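Local coordinates for protein SusD homolog (Bacteroides thetaiotaomicron VPI-5482, PDB 3IHV) that probably binds glycans at the outer membrane of the bacterium, as a SusD-family partner in sugar uptake, at residues Gly196-Thr208 with Tyr393-Ala405. Residues are numbered along the deposited sequence; the frame is centred on the assembly and turned at random.
Sequences GAALGLLTKVYAT and YFLRYADVLLLYA
The ammonium group of K204 is gripped by a carboxylate across this buried contact and by a water: NZ lies 2.7 Å from OD2 of D399, in a salt bridge, and donates to the water, which in turn donates to the backbone O of F394. OD2 is met on its syn side, with the nitrogen 25° out of the carboxylate plane. The lysine chain runs extended and then bends at chi3 (-79°), which brings NZ to the acid, the two side chains crossing at about a right angle. The carboxylate has a second cationic mate, since OD1 pairs with R459, and these two positive groups would probably keep it ionised. Were D399 replaced by an alanine, K204 would probably lose its countercharge in this buried setting, and R459 a partner.

SusD-family proteins are largely helical, with a TPR-like helical scaffold, and here the axes of helical segments 196-208 and 397-405 approach to 9.7 Å at 42°. The crossing is a worked example of what glycine permits: the CA atoms of G200 and V400 are 5.8 Å apart, CG2 of V400 rests 3.6 Å from CA of G200, and CD2 of L395 presses to 3.3 Å from N of L201. G200, having no side chain, leaves room for both methyl groups. L395 comes from the short strand that leads into the second helix; F394 and L395 both face I261 of the neighbouring strand, forming a classic beta bulge.

Further along, L403 spreads over three residues of the first helix. Its CD1 touches CB of K204 at 3.6 Å, its CB meets CG2 of T203, and CD2 reaches the methyl of A207. Near the start of segment 393-405, CD1 of L201 abuts the edge of the F394 ring near CE2 (3.9 Å), while the bridging water sits over the centre of one ring face.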
ATOM      1  N   GLY A 196       1.365 -10.758 -14.004  1.00  6.24           N
ATOM      2  CA  GLY A 196       1.585 -11.094 -12.586  1.00  6.85           C
ATOM      3  C   GLY A 196       0.909 -10.130 -11.652  1.00  6.34           C
ATOM      4  O   GLY A 196       0.278 -10.540 -10.690  1.00  7.04           O
ATOM      5  N   ALA A 197       1.012  -8.837 -11.954  1.00  6.16           N
ATOM      6  CA  ALA A 197       0.362  -7.814 -11.165  1.00  5.87           C
ATOM      7  C   ALA A 197      -1.137  -7.892 -11.262  1.00  6.95           C
ATOM      8  O   ALA A 197      -1.826  -7.658 -10.271  1.00  9.66           O
ATOM      9  CB  ALA A 197       0.823  -6.416 -11.582  1.00  5.88           C
ATOM     10  N   ALA A 198      -1.659  -8.151 -12.455  1.00  5.94           N
ATOM     11  CA  ALA A 198      -3.098  -8.305 -12.616  1.00  6.05           C
ATOM     12  C   ALA A 198      -3.612  -9.476 -11.799  1.00  5.43           C
ATOM     13  O   ALA A 198      -4.631  -9.339 -11.097  1.00  5.07           O
ATOM     14  CB  ALA A 198      -3.494  -8.470 -14.144  1.00  5.48           C
ATOM     15  N   LEU A 199      -2.928 -10.611 -11.855  1.00  5.79           N
ATOM     16  CA  LEU A 199      -3.373 -11.786 -11.090  1.00  5.90           C
ATOM     17  C   LEU A 199      -3.201 -11.533  -9.591  1.00  5.92           C
ATOM     18  O   LEU A 199      -4.049 -11.907  -8.796  1.00  5.72           O
ATOM     19  CB  LEU A 199      -2.568 -13.022 -11.464  1.00  5.91           C
ATOM     20  CG  LEU A 199      -2.768 -13.647 -12.844  1.00  6.47           C
ATOM     21  CD1 LEU A 199      -1.532 -14.511 -13.253  1.00  3.98           C
ATOM     22  CD2 LEU A 199      -4.060 -14.449 -12.837  1.00  5.33           C
ATOM     23  N   GLY A 200      -2.081 -10.921  -9.222  1.00  6.48           N
ATOM     24  CA  GLY A 200      -1.855 -10.615  -7.794  1.00  6.28           C
ATOM     25  C   GLY A 200      -2.904  -9.685  -7.211  1.00  7.39           C
ATOM     26  O   GLY A 200      -3.465  -9.926  -6.108  1.00  6.38           O
ATOM     27  N   LEU A 201      -3.197  -8.609  -7.949  1.00  6.48           N
ATOM     28  CA  LEU A 201      -4.182  -7.660  -7.472  1.00  5.97           C
ATOM     29  C   LEU A 201      -5.573  -8.296  -7.419  1.00  5.69           C
ATOM     30  O   LEU A 201      -6.302  -8.074  -6.463  1.00  5.73           O
ATOM     31  CB  LEU A 201      -4.177  -6.384  -8.322  1.00  6.97           C
ATOM     32  CG  LEU A 201      -5.179  -5.309  -7.867  1.00  6.73           C
ATOM     33  CD1 LEU A 201      -4.898  -4.875  -6.454  1.00  7.41           C
ATOM     34  CD2 LEU A 201      -5.124  -4.127  -8.823  1.00 10.68           C
ATOM     35  N   LEU A 202      -5.922  -9.089  -8.421  1.00  5.64           N
ATOM     36  CA  LEU A 202      -7.224  -9.766  -8.436  1.00  5.97           C
ATOM     37  C   LEU A 202      -7.352 -10.707  -7.227  1.00  6.53           C
ATOM     38  O   LEU A 202      -8.421 -10.812  -6.640  1.00  6.40           O
ATOM     39  CB  LEU A 202      -7.453 -10.491  -9.752  1.00  6.69           C
ATOM     40  CG  LEU A 202      -8.815 -11.154  -9.895  1.00  5.53           C
ATOM     41  CD1 LEU A 202      -9.954 -10.158  -9.607  1.00  8.66           C
ATOM     42  CD2 LEU A 202      -8.971 -11.843 -11.278  1.00  7.34           C
ATOM     43  N   THR A 203      -6.263 -11.359  -6.848  1.00  6.56           N
ATOM     44  CA  THR A 203      -6.255 -12.200  -5.645  1.00  6.35           C
ATOM     45  C   THR A 203      -6.630 -11.358  -4.426  1.00  6.52           C
ATOM     46  O   THR A 203      -7.463 -11.762  -3.619  1.00  6.31           O
ATOM     47  CB  THR A 203      -4.849 -12.823  -5.428  1.00  6.31           C
ATOM     48  OG1 THR A 203      -4.493 -13.601  -6.562  1.00  6.45           O
ATOM     49  CG2 THR A 203      -4.755 -13.665  -4.145  1.00  6.43           C
ATOM     50  N   LYS A 204      -5.997 -10.196  -4.285  1.00  7.29           N
ATOM     51  CA  LYS A 204      -6.282  -9.315  -3.134  1.00  6.86           C
ATOM     52  C   LYS A 204      -7.721  -8.783  -3.145  1.00  7.46           C
ATOM     53  O   LYS A 204      -8.348  -8.661  -2.119  1.00  6.80           O
ATOM     54  CB  LYS A 204      -5.265  -8.200  -2.995  1.00  6.93           C
ATOM     55  CG  LYS A 204      -5.498  -7.255  -1.794  1.00  7.15           C
ATOM     56  CD  LYS A 204      -4.363  -6.265  -1.602  1.00 10.01           C
ATOM     57  CE  LYS A 204      -3.189  -6.923  -0.912  1.00  9.69           C
ATOM     58  NZ  LYS A 204      -2.161  -5.956  -0.482  1.00  9.58           N
ATOM     59  N   VAL A 205      -8.211  -8.461  -4.330  1.00  7.15           N
ATOM     60  CA  VAL A 205      -9.609  -8.027  -4.505  1.00  7.22           C
ATOM     61  C   VAL A 205     -10.551  -9.102  -4.080  1.00  6.63           C
ATOM     62  O   VAL A 205     -11.471  -8.848  -3.307  1.00  6.46           O
ATOM     63  CB  VAL A 205      -9.840  -7.624  -5.993  1.00  5.99           C
ATOM     64  CG1 VAL A 205     -11.354  -7.523  -6.354  1.00  7.06           C
ATOM     65  CG2 VAL A 205      -9.044  -6.350  -6.332  1.00  6.91           C
ATOM     66  N   TYR A 206     -10.340 -10.337  -4.551  1.00  7.03           N
ATOM     67  CA  TYR A 206     -11.208 -11.415  -4.123  1.00  5.92           C
ATOM     68  C   TYR A 206     -11.136 -11.678  -2.628  1.00  6.74           C
ATOM     69  O   TYR A 206     -12.174 -11.921  -2.003  1.00  5.97           O
ATOM     70  CB  TYR A 206     -10.896 -12.727  -4.840  1.00  6.05           C
ATOM     71  CG  TYR A 206     -11.312 -12.812  -6.303  1.00  5.53           C
ATOM     72  CD1 TYR A 206     -12.616 -12.498  -6.696  1.00  5.95           C
ATOM     73  CD2 TYR A 206     -10.489 -13.397  -7.230  1.00  4.99           C
ATOM     74  CE1 TYR A 206     -13.013 -12.606  -8.043  1.00  5.12           C
ATOM     75  CE2 TYR A 206     -10.882 -13.565  -8.558  1.00  5.58           C
ATOM     76  CZ  TYR A 206     -12.157 -13.202  -8.951  1.00  6.19           C
ATOM     77  OH  TYR A 206     -12.548 -13.347 -10.268  1.00  7.08           O
ATOM     78  N   ALA A 207      -9.931 -11.660  -2.060  1.00  6.42           N
ATOM     79  CA  ALA A 207      -9.794 -11.891  -0.607  1.00  6.82           C
ATOM     80  C   ALA A 207     -10.574 -10.826   0.195  1.00  7.36           C
ATOM     81  O   ALA A 207     -11.217 -11.142   1.193  1.00  8.47           O
ATOM     82  CB  ALA A 207      -8.290 -11.882  -0.202  1.00  6.94           C
ATOM     83  N   THR A 208     -10.522  -9.581  -0.257  1.00  7.48           N
ATOM     84  CA  THR A 208     -11.174  -8.463   0.458  1.00  7.30           C
ATOM     85  C   THR A 208     -12.704  -8.602   0.312  1.00  7.66           C
ATOM     86  O   THR A 208     -13.454  -8.445   1.280  1.00  7.65           O
ATOM     87  CB  THR A 208     -10.653  -7.097  -0.018  1.00  8.21           C
ATOM     88  OG1 THR A 208      -9.200  -7.059   0.039  1.00  7.29           O
ATOM     89  CG2 THR A 208     -11.286  -5.945   0.814  1.00  5.86           C
ATOM     90  N   TYR A 393       6.073   0.355  -2.989  1.00  6.67           N
ATOM     91  CA  TYR A 393       5.527  -0.962  -3.277  1.00  6.53           C
ATOM     92  C   TYR A 393       4.053  -1.033  -2.849  1.00  7.21           C
ATOM     93  O   TYR A 393       3.729  -0.997  -1.645  1.00  7.85           O
ATOM     94  CB  TYR A 393       6.221  -2.093  -2.533  1.00  7.33           C
ATOM     95  CG  TYR A 393       7.645  -2.406  -2.950  1.00  7.04           C
ATOM     96  CD1 TYR A 393       7.926  -2.908  -4.232  1.00  8.26           C
ATOM     97  CD2 TYR A 393       8.679  -2.274  -2.047  1.00  7.90           C
ATOM     98  CE1 TYR A 393       9.213  -3.239  -4.603  1.00  7.96           C
ATOM     99  CE2 TYR A 393       9.996  -2.597  -2.403  1.00  6.90           C
ATOM    100  CZ  TYR A 393      10.247  -3.090  -3.681  1.00  7.33           C
ATOM    101  OH  TYR A 393      11.531  -3.413  -4.025  1.00  9.00           O
ATOM    102  N   PHE A 394       3.155  -1.124  -3.821  1.00  6.77           N
ATOM    103  CA  PHE A 394       1.755  -1.366  -3.517  1.00  6.97           C
ATOM    104  C   PHE A 394       1.463  -2.882  -3.398  1.00  8.12           C
ATOM    105  O   PHE A 394       0.599  -3.320  -2.598  1.00  8.50           O
ATOM    106  CB  PHE A 394       0.868  -0.704  -4.589  1.00  6.83           C
ATOM    107  CG  PHE A 394      -0.621  -0.917  -4.379  1.00  7.33           C
ATOM    108  CD1 PHE A 394      -1.293  -0.267  -3.359  1.00 10.64           C
ATOM    109  CD2 PHE A 394      -1.345  -1.692  -5.265  1.00 12.25           C
ATOM    110  CE1 PHE A 394      -2.666  -0.446  -3.180  1.00 10.01           C
ATOM    111  CE2 PHE A 394      -2.712  -1.879  -5.107  1.00 10.42           C
ATOM    112  CZ  PHE A 394      -3.382  -1.243  -4.066  1.00 10.03           C
ATOM    113  N   LEU A 395       2.120  -3.697  -4.236  1.00  8.38           N
ATOM    114  CA  LEU A 395       1.918  -5.142  -4.230  1.00  8.20           C
ATOM    115  C   LEU A 395       3.196  -5.891  -4.610  1.00  7.76           C
ATOM    116  O   LEU A 395       3.769  -5.664  -5.708  1.00  7.43           O
ATOM    117  CB  LEU A 395       0.811  -5.563  -5.224  1.00  8.73           C
ATOM    118  CG  LEU A 395       0.363  -7.036  -5.103  1.00  8.75           C
ATOM    119  CD1 LEU A 395      -0.235  -7.297  -3.724  1.00  9.08           C
ATOM    120  CD2 LEU A 395      -0.605  -7.404  -6.244  1.00  8.92           C
ATOM    121  N   ARG A 396       3.665  -6.742  -3.699  1.00  8.03           N
ATOM    122  CA  ARG A 396       4.828  -7.592  -3.885  1.00  7.71           C
ATOM    123  C   ARG A 396       4.374  -9.054  -3.949  1.00  7.42           C
ATOM    124  O   ARG A 396       3.380  -9.425  -3.350  1.00  5.89           O
ATOM    125  CB  ARG A 396       5.802  -7.472  -2.694  1.00  8.51           C
ATOM    126  CG  ARG A 396       6.376  -6.103  -2.545  1.00 10.00           C
ATOM    127  CD  ARG A 396       7.591  -6.047  -1.653  1.00  7.75           C
ATOM    128  NE  ARG A 396       7.326  -6.086  -0.226  1.00  8.65           N
ATOM    129  CZ  ARG A 396       7.501  -7.146   0.583  1.00  9.23           C
ATOM    130  NH1 ARG A 396       7.900  -8.342   0.126  1.00  8.51           N
ATOM    131  NH2 ARG A 396       7.315  -6.988   1.880  1.00 10.32           N
ATOM    132  N   TYR A 397       5.131  -9.907  -4.603  1.00  6.51           N
ATOM    133  CA  TYR A 397       4.755 -11.322  -4.649  1.00  7.14           C
ATOM    134  C   TYR A 397       4.639 -11.963  -3.277  1.00  7.24           C
ATOM    135  O   TYR A 397       3.825 -12.877  -3.103  1.00  7.18           O
ATOM    136  CB  TYR A 397       5.782 -12.048  -5.486  1.00  6.76           C
ATOM    137  CG  TYR A 397       5.538 -13.483  -5.816  1.00  7.88           C
ATOM    138  CD1 TYR A 397       4.582 -13.853  -6.742  1.00  7.70           C
ATOM    139  CD2 TYR A 397       6.332 -14.477  -5.274  1.00  7.64           C
ATOM    140  CE1 TYR A 397       4.395 -15.170  -7.095  1.00  9.77           C
ATOM    141  CE2 TYR A 397       6.157 -15.793  -5.625  1.00  8.94           C
ATOM    142  CZ  TYR A 397       5.183 -16.135  -6.555  1.00  8.81           C
ATOM    143  OH  TYR A 397       5.033 -17.440  -6.915  1.00  8.56           O
ATOM    144  N   ALA A 398       5.422 -11.516  -2.279  1.00  6.67           N
ATOM    145  CA  ALA A 398       5.286 -12.117  -0.941  1.00  7.30           C
ATOM    146  C   ALA A 398       3.857 -11.952  -0.379  1.00  6.62           C
ATOM    147  O   ALA A 398       3.346 -12.812   0.305  1.00  6.29           O
ATOM    148  CB  ALA A 398       6.310 -11.515   0.048  1.00  6.34           C
ATOM    149  N   ASP A 399       3.264 -10.800  -0.639  1.00  6.56           N
ATOM    150  CA  ASP A 399       1.878 -10.474  -0.214  1.00  7.88           C
ATOM    151  C   ASP A 399       0.951 -11.490  -0.866  1.00  6.75           C
ATOM    152  O   ASP A 399       0.078 -12.118  -0.208  1.00  6.37           O
ATOM    153  CB  ASP A 399       1.602  -9.033  -0.665  1.00  7.81           C
ATOM    154  CG  ASP A 399       0.320  -8.419  -0.098  1.00  9.26           C
ATOM    155  OD1 ASP A 399      -0.570  -9.138   0.390  1.00  9.05           O
ATOM    156  OD2 ASP A 399       0.208  -7.168  -0.187  1.00  9.49           O
ATOM    157  N   VAL A 400       1.170 -11.743  -2.161  1.00  6.60           N
ATOM    158  CA  VAL A 400       0.344 -12.700  -2.868  1.00  6.97           C
ATOM    159  C   VAL A 400       0.536 -14.122  -2.321  1.00  7.49           C
ATOM    160  O   VAL A 400      -0.451 -14.832  -2.140  1.00  6.54           O
ATOM    161  CB  VAL A 400       0.554 -12.680  -4.396  1.00  7.27           C
ATOM    162  CG1 VAL A 400      -0.389 -13.703  -5.068  1.00  9.47           C
ATOM    163  CG2 VAL A 400       0.324 -11.245  -4.980  1.00  8.55           C
ATOM    164  N   LEU A 401       1.771 -14.517  -2.004  1.00  7.69           N
ATOM    165  CA  LEU A 401       1.968 -15.849  -1.403  1.00  7.74           C
ATOM    166  C   LEU A 401       1.176 -15.939  -0.094  1.00  7.98           C
ATOM    167  O   LEU A 401       0.518 -16.935   0.176  1.00  6.57           O
ATOM    168  CB  LEU A 401       3.435 -16.166  -1.128  1.00  7.44           C
ATOM    169  CG  LEU A 401       4.290 -16.438  -2.368  1.00  7.75           C
ATOM    170  CD1 LEU A 401       5.801 -16.556  -2.032  1.00  5.12           C
ATOM    171  CD2 LEU A 401       3.809 -17.674  -3.128  1.00  6.97           C
ATOM    172  N   LEU A 402       1.244 -14.881   0.706  1.00  7.47           N
ATOM    173  CA  LEU A 402       0.528 -14.920   1.994  1.00  7.96           C
ATOM    174  C   LEU A 402      -0.999 -14.945   1.765  1.00  7.43           C
ATOM    175  O   LEU A 402      -1.735 -15.653   2.477  1.00  7.78           O
ATOM    176  CB  LEU A 402       0.944 -13.760   2.877  1.00  7.96           C
ATOM    177  CG  LEU A 402       2.395 -13.802   3.367  1.00  7.91           C
ATOM    178  CD1 LEU A 402       2.746 -12.624   4.272  1.00  7.05           C
ATOM    179  CD2 LEU A 402       2.674 -15.107   4.106  1.00  8.36           C
ATOM    180  N   LEU A 403      -1.473 -14.214   0.738  1.00  6.71           N
ATOM    181  CA  LEU A 403      -2.909 -14.238   0.400  1.00  7.11           C
ATOM    182  C   LEU A 403      -3.347 -15.620  -0.044  1.00  6.71           C
ATOM    183  O   LEU A 403      -4.471 -16.064   0.259  1.00  5.50           O
ATOM    184  CB  LEU A 403      -3.234 -13.227  -0.712  1.00  7.11           C
ATOM    185  CG  LEU A 403      -3.161 -11.757  -0.302  1.00  8.41           C
ATOM    186  CD1 LEU A 403      -3.259 -10.864  -1.533  1.00  7.32           C
ATOM    187  CD2 LEU A 403      -4.319 -11.453   0.705  1.00  6.48           C
ATOM    188  N   TYR A 404      -2.482 -16.281  -0.818  1.00  6.65           N
ATOM    189  CA  TYR A 404      -2.750 -17.634  -1.271  1.00  6.96           C
ATOM    190  C   TYR A 404      -2.931 -18.571  -0.076  1.00  6.81           C
ATOM    191  O   TYR A 404      -3.926 -19.303   0.027  1.00  6.65           O
ATOM    192  CB  TYR A 404      -1.600 -18.072  -2.179  1.00  5.97           C
ATOM    193  CG  TYR A 404      -1.728 -19.416  -2.879  1.00  7.26           C
ATOM    194  CD1 TYR A 404      -2.952 -19.885  -3.348  1.00  9.04           C
ATOM    195  CD2 TYR A 404      -0.591 -20.177  -3.153  1.00  7.29           C
ATOM    196  CE1 TYR A 404      -3.049 -21.102  -4.018  1.00  8.91           C
ATOM    197  CE2 TYR A 404      -0.683 -21.371  -3.832  1.00  7.81           C
ATOM    198  CZ  TYR A 404      -1.915 -21.825  -4.277  1.00  7.95           C
ATOM    199  OH  TYR A 404      -1.993 -23.029  -4.954  1.00  9.82           O
ATOM    200  N   ALA A 405      -1.996 -18.496   0.871  1.00  7.02           N
ATOM    201  CA  ALA A 405      -2.081 -19.314   2.063  1.00  5.97           C
ATOM    202  C   ALA A 405      -3.342 -18.988   2.836  1.00  6.41           C
ATOM    203  O   ALA A 405      -4.072 -19.914   3.255  1.00  5.17           O
ATOM    204  CB  ALA A 405      -0.871 -19.116   2.959  1.00  5.55           C
TER
HETATM  205  O   HOH W   1      -1.983  -4.210  -2.565  1.00 16.54           O